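Local atomic coordinates of AlyGC (Glaciecola chathamensis, PDB entry 5GKD), a protein that probably cleaves alginate by beta-elimination, as a marine bacterial alginate lyase of polysaccharide lyase family 6 with bound calcium. Residues Ile388-His393 and Leu398-Lys403; Gly619-Val624 and Asn643-Val648. All coordinates share one frame; numbering follows the deposited sequence.

Contact 1 (Ile388-His393 and Leu398-Lys403); sequences ITMQRH and LYPEAK
Strands 390-392 and 398-400 pair as a beta hairpin on the surface of the N-terminal parallel beta-helix, just after strand 383-386 in sequence. Gln391 and Tyr399 form the antiparallel hydrogen-bonded pair. Gln391 N gives a nearly straight bond to Tyr399 O (2.8 Å, 166° at the hydrogen). Tyr399 N returns one to Gln391 O at 3.0 Å, from above the carbonyl plane. A third backbone bond, Glu401 N to Thr389 O at 2.9 Å, ties the chain just beyond the strands and meets the carbonyl nearly head-on.

Gln391 and Tyr399 share one face of the hairpin, Arg392 and Leu398 the other. His393 follows the first strand. Tyr399 CD1 lies over the centre of its imidazole, 3.4 Å from His393 CG. The ring planes are tilted by 33°, and the pair is not a regular stack. Tyr399 CB adds a CH-pi contact to the same imidazole. A water in the imidazole plane, at its edge, is 3.1 Å from His393 NE2 and 2.9 Å from Pro400 O, and so links the two segments.

Leu398 CG sits against one face of the Arg392 guanidinium, 3.6 Å from Arg392 CZ. The arginine bends at chi3 (-66°), which folds its end back over the leucine. Its NH1 bonds Gly396 O in the turn, and its NH2 forms a salt bridge with Glu278.

Met390, bent at chi2 and chi3, lays SD 3.4 Å from Pro400 N and brings CE to Leu398 CB. It also touches Leu345 and Val347 of strand 339-347. Leu398 reaches Val317 of strand 310-317, and Ile388 packs on strand 364-372. The hairpin thus lies across three successive parallel strands.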
loop_
_atom_site.group_PDB
_atom_site.type_symbol
_atom_site.label_atom_id
_atom_site.label_comp_id
_atom_site.label_asym_id
_atom_site.label_seq_id
_atom_site.Cartn_x
_atom_site.Cartn_y
_atom_site.Cartn_z
ATOM N N ILE A 388 1.476 15.680 -55.828
ATOM C CA ILE A 388 2.551 14.843 -55.314
ATOM C C ILE A 388 2.028 13.427 -55.189
ATOM O O ILE A 388 0.957 13.212 -54.613
ATOM C CB ILE A 388 3.062 15.336 -53.947
ATOM C CG1 ILE A 388 3.526 16.786 -54.013
ATOM C CG2 ILE A 388 4.188 14.440 -53.441
ATOM C CD1 ILE A 388 3.839 17.353 -52.646
ATOM N N THR A 389 2.773 12.456 -55.707
ATOM C CA THR A 389 2.479 11.068 -55.378
ATOM C C THR A 389 3.748 10.420 -54.839
ATOM O O THR A 389 4.818 10.507 -55.450
ATOM C CB THR A 389 1.871 10.305 -56.572
ATOM O OG1 THR A 389 2.839 9.430 -57.146
ATOM C CG2 THR A 389 1.356 11.262 -57.644
ATOM N N MET A 390 3.641 9.839 -53.656
ATOM C CA MET A 390 4.793 9.284 -52.962
ATOM C C MET A 390 4.970 7.824 -53.347
ATOM O O MET A 390 3.995 7.100 -53.543
ATOM C CB MET A 390 4.604 9.409 -51.449
ATOM C CG MET A 390 4.378 10.832 -50.991
ATOM S SD MET A 390 5.861 11.824 -51.187
ATOM C CE MET A 390 6.670 11.515 -49.638
ATOM N N GLN A 391 6.213 7.393 -53.470
ATOM C CA GLN A 391 6.457 5.970 -53.624
ATOM C C GLN A 391 7.646 5.564 -52.775
ATOM O O GLN A 391 8.585 6.336 -52.590
ATOM C CB GLN A 391 6.676 5.576 -55.077
ATOM C CG GLN A 391 7.978 5.979 -55.652
ATOM C CD GLN A 391 8.150 5.393 -57.043
ATOM O OE1 GLN A 391 9.128 5.679 -57.728
ATOM N NE2 GLN A 391 7.191 4.569 -57.468
ATOM N N ARG A 392 7.589 4.344 -52.258
ATOM C CA ARG A 392 8.565 3.900 -51.272
ATOM C C ARG A 392 9.818 3.359 -51.951
ATOM O O ARG A 392 9.739 2.411 -52.729
ATOM C CB ARG A 392 7.946 2.841 -50.371
ATOM C CG ARG A 392 8.622 2.757 -49.019
ATOM C CD ARG A 392 7.881 1.837 -48.097
ATOM N NE ARG A 392 6.553 2.322 -47.723
ATOM C CZ ARG A 392 6.335 3.277 -46.824
ATOM N NH1 ARG A 392 7.363 3.881 -46.242
ATOM N NH2 ARG A 392 5.092 3.636 -46.513
ATOM N N HIS A 393 10.969 3.955 -51.649
ATOM C CA HIS A 393 12.245 3.479 -52.151
ATOM C C HIS A 393 12.671 2.201 -51.418
ATOM O O HIS A 393 12.030 1.750 -50.463
ATOM C CB HIS A 393 13.312 4.556 -51.987
ATOM C CG HIS A 393 13.225 5.661 -52.991
ATOM N ND1 HIS A 393 14.289 6.486 -53.273
ATOM C CD2 HIS A 393 12.206 6.080 -53.777
ATOM C CE1 HIS A 393 13.933 7.367 -54.193
ATOM N NE2 HIS A 393 12.673 7.140 -54.518
ATOM N N LEU A 398 9.360 6.845 -48.112
ATOM C CA LEU A 398 8.558 7.434 -49.176
ATOM C C LEU A 398 9.210 8.692 -49.734
ATOM O O LEU A 398 9.685 9.547 -48.982
ATOM C CB LEU A 398 7.162 7.780 -48.654
ATOM C CG LEU A 398 6.251 6.608 -48.313
ATOM C CD1 LEU A 398 5.027 7.103 -47.559
ATOM C CD2 LEU A 398 5.847 5.890 -49.587
ATOM N N TYR A 399 9.206 8.810 -51.061
ATOM C CA TYR A 399 9.705 9.971 -51.782
ATOM C C TYR A 399 8.730 10.384 -52.874
ATOM O O TYR A 399 8.048 9.536 -53.457
ATOM C CB TYR A 399 11.072 9.681 -52.417
ATOM C CG TYR A 399 12.165 9.455 -51.409
ATOM C CD1 TYR A 399 12.401 8.189 -50.881
ATOM C CD2 TYR A 399 12.964 10.501 -50.986
ATOM C CE1 TYR A 399 13.410 7.972 -49.957
ATOM C CE2 TYR A 399 13.961 10.302 -50.066
ATOM C CZ TYR A 399 14.182 9.039 -49.547
ATOM O OH TYR A 399 15.187 8.871 -48.628
ATOM N N PRO A 400 8.641 11.677 -53.176
ATOM C CA PRO A 400 7.907 12.108 -54.371
ATOM C C PRO A 400 8.406 11.373 -55.610
ATOM O O PRO A 400 9.606 11.151 -55.777
ATOM C CB PRO A 400 8.215 13.608 -54.463
ATOM C CG PRO A 400 8.679 14.011 -53.099
ATOM C CD PRO A 400 9.362 12.793 -52.534
ATOM N N GLU A 401 7.468 10.977 -56.474
ATOM C CA GLU A 401 7.842 10.402 -57.764
ATOM C C GLU A 401 8.701 11.365 -58.569
ATOM O O GLU A 401 9.642 10.948 -59.248
ATOM C CB GLU A 401 6.602 10.027 -58.575
ATOM C CG GLU A 401 5.723 8.994 -57.916
ATOM C CD GLU A 401 4.890 8.193 -58.875
ATOM O OE1 GLU A 401 4.401 8.744 -59.884
ATOM O OE2 GLU A 401 4.681 6.996 -58.599
ATOM N N ALA A 402 8.377 12.649 -58.518
ATOM C CA ALA A 402 9.062 13.637 -59.341
ATOM C C ALA A 402 10.436 13.942 -58.766
ATOM O O ALA A 402 10.553 14.320 -57.597
ATOM C CB ALA A 402 8.238 14.923 -59.429
ATOM N N LYS A 403 11.474 13.806 -59.597
ATOM C CA LYS A 403 12.820 14.162 -59.158
ATOM C C LYS A 403 12.906 15.630 -58.741
ATOM O O LYS A 403 13.620 15.965 -57.791
ATOM C CB LYS A 403 13.840 13.861 -60.263
ATOM C CG LYS A 403 15.285 13.732 -59.758
ATOM C CD LYS A 403 15.565 12.309 -59.267
ATOM C CE LYS A 403 16.809 12.192 -58.393
ATOM N NZ LYS A 403 18.032 12.893 -58.884
HETATM O O HOH W 1 5.571 13.221 -57.291
HETATM O O HOH W 2 10.744 8.493 -59.023
HETATM O O HOH W 3 10.384 8.416 -56.107
#

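Contact 2 (Gly619-Val624 and Asn643-Val648); sequences GAIAKV and NIFNEV
The backbones of 619-624 and 643-648 stay apart, with the nearest CA atoms, Gly619 and Val648, 6.7 Å from each other and no hydrogen bond between the segments. This is interior packing of a parallel beta-helix, the second one in the chain. Strand 622-625 lies on one wall. Strand 644-646 lies on another; the chain turns a corner at Glu647, where phi and psi are both positive, and Val648 starts the next face. Ile621, just before strand 622-625, points inward to meet Phe645 and Val648.

Ile621 takes part in every side-chain to side-chain contact. Its CG1 branch is anti to the carbonyl carbon (chi1 -59°) and runs on extended, which carries CD1 across to Phe645. Phe645 and Val648 receive it from either side of the corner. Val648 CG1 is 3.7 Å from Ile621 CG1, and the two side chains cross at about a right angle. The same Val648 methyl lies 3.9 Å from Gly619 O. All four touching residues are buried.

The coils above and below continue the packing. Phe645 rests on Val614 of strand 613-617, and its ring meets that of Phe675 in strand 667-676, with the planes at about 50°. Val648 touches Leu617, and Ile621 also reaches Phe675.

The central feature is a CH-pi contact. Ile621 CD1 stands over the middle of the Phe645 ring, 3.5 Å from its centroid and 11° off the ring normal, and its nearest ring atom is CD1 of Phe645, also at 3.5 Å.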
loop_
_atom_site.group_PDB
_atom_site.type_symbol
_atom_site.label_atom_id
_atom_site.label_comp_id
_atom_site.label_asym_id
_atom_site.label_seq_id
_atom_site.Cartn_x
_atom_site.Cartn_y
_atom_site.Cartn_z
ATOM N N GLY A 619 -22.305 3.807 -4.791
ATOM C CA GLY A 619 -21.101 4.574 -5.036
ATOM C C GLY A 619 -21.035 5.079 -6.457
ATOM O O GLY A 619 -22.033 5.119 -7.180
ATOM N N ALA A 620 -19.838 5.458 -6.870
ATOM C CA ALA A 620 -19.663 5.977 -8.216
ATOM C C ALA A 620 -19.396 4.851 -9.205
ATOM O O ALA A 620 -18.801 3.827 -8.870
ATOM C CB ALA A 620 -18.525 6.990 -8.272
ATOM N N ILE A 621 -19.875 5.056 -10.433
ATOM C CA ILE A 621 -19.421 4.276 -11.583
ATOM C C ILE A 621 -17.896 4.235 -11.633
ATOM O O ILE A 621 -17.285 3.181 -11.837
ATOM C CB ILE A 621 -19.991 4.881 -12.877
ATOM C CG1 ILE A 621 -21.521 4.904 -12.833
ATOM C CG2 ILE A 621 -19.437 4.164 -14.101
ATOM C CD1 ILE A 621 -22.130 5.873 -13.849
ATOM N N ALA A 622 -17.260 5.391 -11.483
ATOM C CA ALA A 622 -15.809 5.451 -11.543
ATOM C C ALA A 622 -15.340 6.691 -10.804
ATOM O O ALA A 622 -15.944 7.758 -10.922
ATOM C CB ALA A 622 -15.301 5.479 -12.990
ATOM N N LYS A 623 -14.276 6.533 -10.034
ATOM C CA LYS A 623 -13.541 7.643 -9.448
ATOM C C LYS A 623 -12.132 7.516 -9.990
ATOM O O LYS A 623 -11.434 6.545 -9.677
ATOM C CB LYS A 623 -13.544 7.581 -7.918
ATOM C CG LYS A 623 -14.886 7.248 -7.292
ATOM C CD LYS A 623 -14.846 7.438 -5.793
ATOM C CE LYS A 623 -16.267 7.538 -5.238
ATOM N NZ LYS A 623 -16.315 7.754 -3.780
ATOM N N VAL A 624 -11.718 8.439 -10.843
ATOM C CA VAL A 624 -10.396 8.318 -11.425
ATOM C C VAL A 624 -9.658 9.643 -11.276
ATOM O O VAL A 624 -10.222 10.719 -11.504
ATOM C CB VAL A 624 -10.437 7.794 -12.877
ATOM C CG1 VAL A 624 -11.850 7.608 -13.384
ATOM C CG2 VAL A 624 -9.590 8.589 -13.776
ATOM N N ASN A 643 -24.721 3.691 -22.421
ATOM C CA ASN A 643 -25.029 2.991 -21.184
ATOM C C ASN A 643 -26.321 3.528 -20.590
ATOM O O ASN A 643 -26.741 4.649 -20.864
ATOM C CB ASN A 643 -23.903 3.142 -20.144
ATOM C CG ASN A 643 -22.539 2.770 -20.682
ATOM O OD1 ASN A 643 -22.216 1.594 -20.864
ATOM N ND2 ASN A 643 -21.730 3.772 -20.937
ATOM N N ILE A 644 -26.920 2.724 -19.726
ATOM C CA ILE A 644 -28.056 3.131 -18.921
ATOM C C ILE A 644 -27.649 2.998 -17.469
ATOM O O ILE A 644 -27.299 1.902 -17.017
ATOM C CB ILE A 644 -29.310 2.295 -19.224
ATOM C CG1 ILE A 644 -29.771 2.526 -20.663
ATOM C CG2 ILE A 644 -30.429 2.622 -18.244
ATOM C CD1 ILE A 644 -29.087 1.630 -21.675
ATOM N N PHE A 645 -27.691 4.104 -16.740
ATOM C CA PHE A 645 -27.345 4.142 -15.328
ATOM C C PHE A 645 -28.591 4.528 -14.540
ATOM O O PHE A 645 -29.141 5.613 -14.754
ATOM C CB PHE A 645 -26.214 5.148 -15.057
ATOM C CG PHE A 645 -24.988 5.002 -15.950
ATOM C CD1 PHE A 645 -24.162 3.883 -15.869
ATOM C CD2 PHE A 645 -24.614 6.029 -16.804
ATOM C CE1 PHE A 645 -23.015 3.772 -16.658
ATOM C CE2 PHE A 645 -23.471 5.925 -17.604
ATOM C CZ PHE A 645 -22.668 4.791 -17.523
ATOM N N ASN A 646 -29.035 3.655 -13.626
ATOM C CA ASN A 646 -30.201 3.924 -12.784
ATOM C C ASN A 646 -29.823 3.942 -11.312
ATOM O O ASN A 646 -29.155 3.022 -10.828
ATOM C CB ASN A 646 -31.319 2.884 -12.974
ATOM C CG ASN A 646 -31.708 2.681 -14.423
ATOM O OD1 ASN A 646 -32.421 3.501 -15.009
ATOM N ND2 ASN A 646 -31.283 1.556 -14.998
ATOM N N GLU A 647 -30.288 4.964 -10.597
ATOM C CA GLU A 647 -30.111 5.074 -9.146
ATOM C C GLU A 647 -28.646 4.855 -8.752
ATOM O O GLU A 647 -28.298 3.935 -8.014
ATOM C CB GLU A 647 -31.029 4.090 -8.416
ATOM C CG GLU A 647 -32.515 4.233 -8.719
ATOM C CD GLU A 647 -33.190 5.333 -7.908
ATOM O OE1 GLU A 647 -32.534 5.947 -7.032
ATOM O OE2 GLU A 647 -34.398 5.571 -8.135
ATOM N N VAL A 648 -27.781 5.728 -9.260
ATOM C CA VAL A 648 -26.335 5.572 -9.132
ATOM C C VAL A 648 -25.760 6.758 -8.368
ATOM O O VAL A 648 -26.116 7.910 -8.634
ATOM C CB VAL A 648 -25.665 5.435 -10.511
ATOM C CG1 VAL A 648 -24.158 5.492 -10.374
ATOM C CG2 VAL A 648 -26.093 4.150 -11.180
#

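In the fold
Contacts 1 and 2 belong to different parallel beta-helices of one chain. Contact 1 is complete well before the first residue of contact 2 in sequence. Their centres are 52 Å apart and their nearest atoms about 36 Å, so they do not touch. Contact 1 is a surface hairpin held by backbone bonds, whereas contact 2 is buried and apolar. Neither segment pair supplies a ligand of the calcium ion, held by Asn180, Glu183, Glu212 and Glu214, or lines the carbonate pocket of Glu214, Arg240, Arg264 and Tyr303. Both sites belong to the N-terminal beta-helix, the one that carries contact 1.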